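Local structure of glycerophosphodiester phosphodiesterase (Parabacteroides distasonis, 3NO3) at residues 31-36 against 228-233; 105-110 against 114-119. The protein belongs to the glycerophosphodiester phosphodiesterase family of TIM-barrel proteins and carries a magnesium ion bound by acidic side chains. All blocks are in the same frame, centred on the assembly; numbering follows the deposited sequence.

Contact 1 (31-36 against 228-233); sequences SEIGAY and ETQKIL
A35 and Q230 are the closest pair of backbone positions, with CA atoms 8.1 Å apart, and the gap is bridged by a side chain of helix 226-236 that reaches backbone carbonyls of the turn after helix 24-32. G34, the first residue to leave helical phi/psi after helix 24-32, forms a Schellman motif: its phi is positive, which favours glycine, and two hydrogen bonds run back into the last turn. NE2 of Q230 donates to O of I33 at 2.9 Å, with an N-H...O angle of 151°. The donor stands above the carbonyl plane, 46° out of it, and is therefore not on a lone pair. The extended Q230 chain carries its amide across the gap, and its OE1 lies 3.8 Å from CD1 of I33. A chi1 of 71° turns CG1 of I33 to the Q230 side, and the extended chi2 carries CD1 on to that oxygen. One water completes the bridge, accepting from Q230 NE2 at 2.9 Å and donating to G34 O at 3.0 Å. Q230 also touches V7, which sets helix 226-236 against strand 6-9 of the barrel; Y13, from a loop, touches I33. One amide nitrogen thus serves two consecutive carbonyls, one directly and one through water, joining the turn after the barrel's first helix to its last helix by polar bonds with little apolar contact.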
loop_
_atom_site.group_PDB
_atom_site.type_symbol
_atom_site.label_atom_id
_atom_site.label_comp_id
_atom_site.label_asym_id
_atom_site.label_seq_id
_atom_site.Cartn_x
_atom_site.Cartn_y
_atom_site.Cartn_z
ATOM N N SER A 31 -1.552 -13.208 3.775
ATOM C CA SER A 31 -1.158 -13.814 5.064
ATOM C C SER A 31 -0.817 -15.284 4.926
ATOM O O SER A 31 0.218 -15.706 5.454
ATOM C CB SER A 31 -2.259 -13.620 6.115
ATOM O OG SER A 31 -1.951 -14.324 7.318
ATOM N N GLU A 32 -1.655 -16.049 4.223
ATOM C CA GLU A 32 -1.453 -17.501 4.045
ATOM C C GLU A 32 -0.107 -17.840 3.377
ATOM O O GLU A 32 0.577 -18.799 3.787
ATOM C CB GLU A 32 -2.655 -18.142 3.324
ATOM C CG GLU A 32 -2.672 -19.710 3.362
ATOM C CD GLU A 32 -3.972 -20.361 2.801
ATOM O OE1 GLU A 32 -4.616 -19.697 1.974
ATOM O OE2 GLU A 32 -4.315 -21.556 3.161
ATOM N N ILE A 33 0.295 -17.053 2.380
ATOM C CA ILE A 33 1.629 -17.234 1.756
ATOM C C ILE A 33 2.823 -16.661 2.546
ATOM O O ILE A 33 3.951 -16.791 2.107
ATOM C CB ILE A 33 1.662 -16.789 0.265
ATOM C CG1 ILE A 33 1.561 -15.290 0.110
ATOM C CG2 ILE A 33 0.541 -17.544 -0.559
ATOM C CD1 ILE A 33 1.830 -14.811 -1.295
ATOM N N GLY A 34 2.575 -15.962 3.650
ATOM C CA GLY A 34 3.628 -15.336 4.423
ATOM C C GLY A 34 4.301 -14.147 3.768
ATOM O O GLY A 34 5.485 -13.927 3.959
ATOM N N ALA A 35 3.564 -13.377 2.976
ATOM C CA ALA A 35 4.125 -12.145 2.411
ATOM C C ALA A 35 4.414 -11.188 3.570
ATOM O O ALA A 35 3.714 -11.255 4.594
ATOM C CB ALA A 35 3.153 -11.533 1.388
ATOM N N TYR A 36 5.450 -10.351 3.424
ATOM C CA TYR A 36 5.739 -9.300 4.392
ATOM C C TYR A 36 4.531 -8.391 4.624
ATOM O O TYR A 36 4.152 -8.103 5.769
ATOM C CB TYR A 36 6.935 -8.427 3.947
ATOM C CG TYR A 36 7.170 -7.243 4.883
ATOM C CD1 TYR A 36 7.813 -7.432 6.102
ATOM C CD2 TYR A 36 6.703 -5.960 4.574
ATOM C CE1 TYR A 36 8.006 -6.379 6.982
ATOM C CE2 TYR A 36 6.880 -4.902 5.470
ATOM C CZ TYR A 36 7.536 -5.119 6.644
ATOM O OH TYR A 36 7.710 -4.089 7.535
ATOM N N GLU A 228 5.925 -15.740 -6.995
ATOM C CA GLU A 228 7.114 -15.752 -7.875
ATOM C C GLU A 228 8.265 -14.978 -7.220
ATOM O O GLU A 228 9.409 -15.449 -7.227
ATOM C CB GLU A 228 6.804 -15.222 -9.286
ATOM C CG GLU A 228 8.036 -14.985 -10.254
ATOM C CD GLU A 228 8.666 -16.235 -10.851
ATOM O OE1 GLU A 228 9.770 -16.641 -10.405
ATOM O OE2 GLU A 228 8.092 -16.779 -11.811
ATOM N N THR A 229 7.990 -13.806 -6.640
ATOM C CA THR A 229 9.049 -13.048 -5.951
ATOM C C THR A 229 9.661 -13.808 -4.768
ATOM O O THR A 229 10.901 -13.798 -4.572
ATOM C CB THR A 229 8.551 -11.672 -5.447
ATOM O OG1 THR A 229 7.742 -11.076 -6.460
ATOM C CG2 THR A 229 9.727 -10.736 -5.136
ATOM N N GLN A 230 8.813 -14.488 -3.996
ATOM C CA GLN A 230 9.281 -15.328 -2.889
ATOM C C GLN A 230 10.178 -16.470 -3.370
ATOM O O GLN A 230 11.211 -16.754 -2.746
ATOM C CB GLN A 230 8.098 -15.907 -2.096
ATOM C CG GLN A 230 7.286 -14.866 -1.241
ATOM C CD GLN A 230 6.010 -15.446 -0.658
ATOM O OE1 GLN A 230 5.309 -16.225 -1.322
ATOM N NE2 GLN A 230 5.707 -15.087 0.580
ATOM N N LYS A 231 9.777 -17.129 -4.466
ATOM C CA LYS A 231 10.580 -18.202 -5.059
ATOM C C LYS A 231 11.979 -17.719 -5.457
ATOM O O LYS A 231 12.998 -18.361 -5.119
ATOM C CB LYS A 231 9.867 -18.791 -6.286
ATOM C CG LYS A 231 10.776 -19.652 -7.207
ATOM C CD LYS A 231 9.976 -20.449 -8.248
ATOM C CE LYS A 231 9.404 -19.532 -9.331
ATOM N NZ LYS A 231 8.370 -20.166 -10.204
ATOM N N ILE A 232 12.012 -16.608 -6.194
ATOM C CA ILE A 232 13.258 -15.994 -6.634
ATOM C C ILE A 232 14.157 -15.639 -5.429
ATOM O O ILE A 232 15.318 -15.945 -5.450
ATOM C CB ILE A 232 12.989 -14.737 -7.499
ATOM C CG1 ILE A 232 12.507 -15.159 -8.892
ATOM C CG2 ILE A 232 14.266 -13.882 -7.660
ATOM C CD1 ILE A 232 11.909 -13.987 -9.689
ATOM N N LEU A 233 13.598 -15.052 -4.378
ATOM C CA LEU A 233 14.369 -14.709 -3.159
ATOM C C LEU A 233 14.887 -15.965 -2.425
ATOM O O LEU A 233 16.057 -15.989 -1.952
ATOM C CB LEU A 233 13.566 -13.796 -2.211
ATOM C CG LEU A 233 13.431 -12.334 -2.667
ATOM C CD1 LEU A 233 12.331 -11.635 -1.913
ATOM C CD2 LEU A 233 14.747 -11.504 -2.522
HETATM O O HOH W 1 7.738 -13.572 2.027
#

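Contact 2 (105-110 against 114-119); sequences KSHDTP and RDAARL
The imidazole of H107 lies over the methyl of A116, a CH-pi contact in the beta-to-alpha loop of this TIM barrel between strand 99-104 and helix 110-126. CB of A116 is 3.8 Å from the centroid of the H107 ring and 9° off the ring normal, which puts it over the middle of the face; its nearest ring atom is CE1 of H107. Hydrogen bonds at both ring nitrogens restrict the ring's rotation: ND1 of H107 donates weakly to K105 O at 2.8 Å, and NE2 is bonded to the backbone N of L44 on strand 37-44. Strand 99-104 carries the magnesium ligand E103, but the H107 side chain is about 12 Å from a bound magnesium ion and is no ligand; it ties the loop after that strand to strand 37-44 and to the helix. T109 is the N-cap of the helix, its OG1 bonded to the N of R112. The first helical turn is closed by R114 N donating to P110 O at 3.0 Å. The R114 side chain, bent at chi3 (-96°), folds back over the start of the helix. Its guanidinium sets one face above P110 O, 4.0 Å from the plane, while NH2 of R114 lies 3.8 Å from P110 CB.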
loop_
_atom_site.group_PDB
_atom_site.type_symbol
_atom_site.label_atom_id
_atom_site.label_comp_id
_atom_site.label_asym_id
_atom_site.label_seq_id
_atom_site.Cartn_x
_atom_site.Cartn_y
_atom_site.Cartn_z
ATOM N N LYS A 105 -6.103 6.886 -1.213
ATOM C CA LYS A 105 -6.342 7.460 -2.553
ATOM C C LYS A 105 -6.429 8.964 -2.478
ATOM O O LYS A 105 -6.739 9.529 -1.417
ATOM C CB LYS A 105 -7.626 6.906 -3.127
ATOM C CG LYS A 105 -7.607 5.384 -3.376
ATOM C CD LYS A 105 -6.678 4.957 -4.526
ATOM C CE LYS A 105 -7.051 5.558 -5.908
ATOM N NZ LYS A 105 -6.450 4.716 -6.998
ATOM N N SER A 106 -6.133 9.618 -3.587
ATOM C CA SER A 106 -6.192 11.066 -3.675
ATOM C C SER A 106 -7.651 11.575 -3.642
ATOM O O SER A 106 -8.511 11.082 -4.417
ATOM C CB SER A 106 -5.531 11.537 -4.974
ATOM O OG SER A 106 -5.398 12.947 -4.989
ATOM N N HIS A 107 -7.901 12.571 -2.779
ATOM C CA HIS A 107 -9.183 13.233 -2.614
ATOM C C HIS A 107 -9.171 14.564 -3.304
ATOM O O HIS A 107 -8.151 14.955 -3.898
ATOM C CB HIS A 107 -9.584 13.270 -1.116
ATOM C CG HIS A 107 -9.911 11.916 -0.598
ATOM N ND1 HIS A 107 -8.960 10.931 -0.507
ATOM C CD2 HIS A 107 -11.084 11.351 -0.249
ATOM C CE1 HIS A 107 -9.539 9.808 -0.112
ATOM N NE2 HIS A 107 -10.831 10.034 0.044
ATOM N N ASP A 108 -10.313 15.244 -3.288
ATOM C CA ASP A 108 -10.597 16.336 -4.266
ATOM C C ASP A 108 -10.074 17.753 -3.940
ATOM O O ASP A 108 -10.082 18.633 -4.801
ATOM C CB ASP A 108 -12.098 16.303 -4.648
ATOM C CG ASP A 108 -13.054 16.606 -3.476
ATOM O OD1 ASP A 108 -12.658 17.285 -2.473
ATOM O OD2 ASP A 108 -14.218 16.121 -3.544
ATOM N N THR A 109 -9.554 17.948 -2.737
ATOM C CA THR A 109 -8.880 19.174 -2.330
ATOM C C THR A 109 -7.826 18.850 -1.317
ATOM O O THR A 109 -7.896 17.749 -0.714
ATOM C CB THR A 109 -9.822 20.169 -1.590
ATOM O OG1 THR A 109 -10.246 19.593 -0.345
ATOM C CG2 THR A 109 -11.022 20.597 -2.435
ATOM N N PRO A 110 -6.882 19.799 -1.050
ATOM C CA PRO A 110 -5.941 19.526 0.051
ATOM C C PRO A 110 -6.651 19.289 1.413
ATOM O O PRO A 110 -6.314 18.323 2.109
ATOM C CB PRO A 110 -5.114 20.795 0.079
ATOM C CG PRO A 110 -5.043 21.160 -1.407
ATOM C CD PRO A 110 -6.453 20.979 -1.826
ATOM N N ARG A 114 -6.611 15.958 3.872
ATOM C CA ARG A 114 -6.306 15.994 5.312
ATOM C C ARG A 114 -7.345 15.328 6.170
ATOM O O ARG A 114 -7.008 14.575 7.116
ATOM C CB ARG A 114 -6.087 17.406 5.814
ATOM C CG ARG A 114 -4.797 17.968 5.280
ATOM C CD ARG A 114 -4.365 19.268 6.003
ATOM N NE ARG A 114 -4.809 20.432 5.252
ATOM C CZ ARG A 114 -4.179 21.003 4.209
ATOM N NH1 ARG A 114 -3.016 20.539 3.713
ATOM N NH2 ARG A 114 -4.743 22.052 3.637
ATOM N N ASP A 115 -8.609 15.600 5.848
ATOM C CA ASP A 115 -9.716 14.940 6.531
ATOM C C ASP A 115 -9.702 13.411 6.367
ATOM O O ASP A 115 -9.866 12.712 7.359
ATOM C CB ASP A 115 -11.055 15.492 6.119
ATOM C CG ASP A 115 -11.271 16.949 6.551
ATOM O OD1 ASP A 115 -10.718 17.434 7.544
ATOM O OD2 ASP A 115 -12.022 17.609 5.836
ATOM N N ALA A 116 -9.415 12.914 5.171
ATOM C CA ALA A 116 -9.363 11.475 4.917
ATOM C C ALA A 116 -8.190 10.840 5.679
ATOM O O ALA A 116 -8.326 9.742 6.269
ATOM C CB ALA A 116 -9.283 11.197 3.404
ATOM N N ALA A 117 -7.058 11.555 5.742
ATOM C CA ALA A 117 -5.911 11.076 6.500
ATOM C C ALA A 117 -6.164 11.062 8.027
ATOM O O ALA A 117 -5.841 10.081 8.683
ATOM C CB ALA A 117 -4.669 11.866 6.156
ATOM N N ARG A 118 -6.736 12.125 8.556
ATOM C CA ARG A 118 -7.128 12.148 9.967
ATOM C C ARG A 118 -8.073 10.987 10.314
ATOM O O ARG A 118 -7.843 10.273 11.296
ATOM C CB ARG A 118 -7.784 13.486 10.326
ATOM C CG ARG A 118 -8.076 13.624 11.840
ATOM C CD ARG A 118 -8.875 14.845 12.261
ATOM N NE ARG A 118 -10.186 14.864 11.604
ATOM C CZ ARG A 118 -10.510 15.574 10.516
ATOM N NH1 ARG A 118 -9.639 16.397 9.890
ATOM N NH2 ARG A 118 -11.748 15.463 10.035
ATOM N N LEU A 119 -9.117 10.782 9.501
ATOM C CA LEU A 119 -10.092 9.729 9.801
ATOM C C LEU A 119 -9.468 8.336 9.667
ATOM O O LEU A 119 -9.866 7.399 10.372
ATOM C CB LEU A 119 -11.370 9.864 8.979
ATOM C CG LEU A 119 -12.278 11.060 9.285
ATOM C CD1 LEU A 119 -13.359 11.218 8.183
ATOM C CD2 LEU A 119 -12.956 10.980 10.603
#

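From the N terminus, the chain runs through strand 6-9 and helix 24-32 to the first half of contact 1, then enters strand 37-44. It next reaches contact 2, whose segments are only a few residues apart and close a short loop between strand 99-104 and helix 110-126. The rest of the barrel follows before helix 226-236 returns to residues 31-36, closing a loop of 191 intervening residues. Contact 2 therefore lies wholly within the span of contact 1, and the two do not cross. Their centres are 32 Å apart on opposite sides of the chain's centre: one joins the turn after the barrel's first helix to its last helix, the other a single strand-to-helix connection.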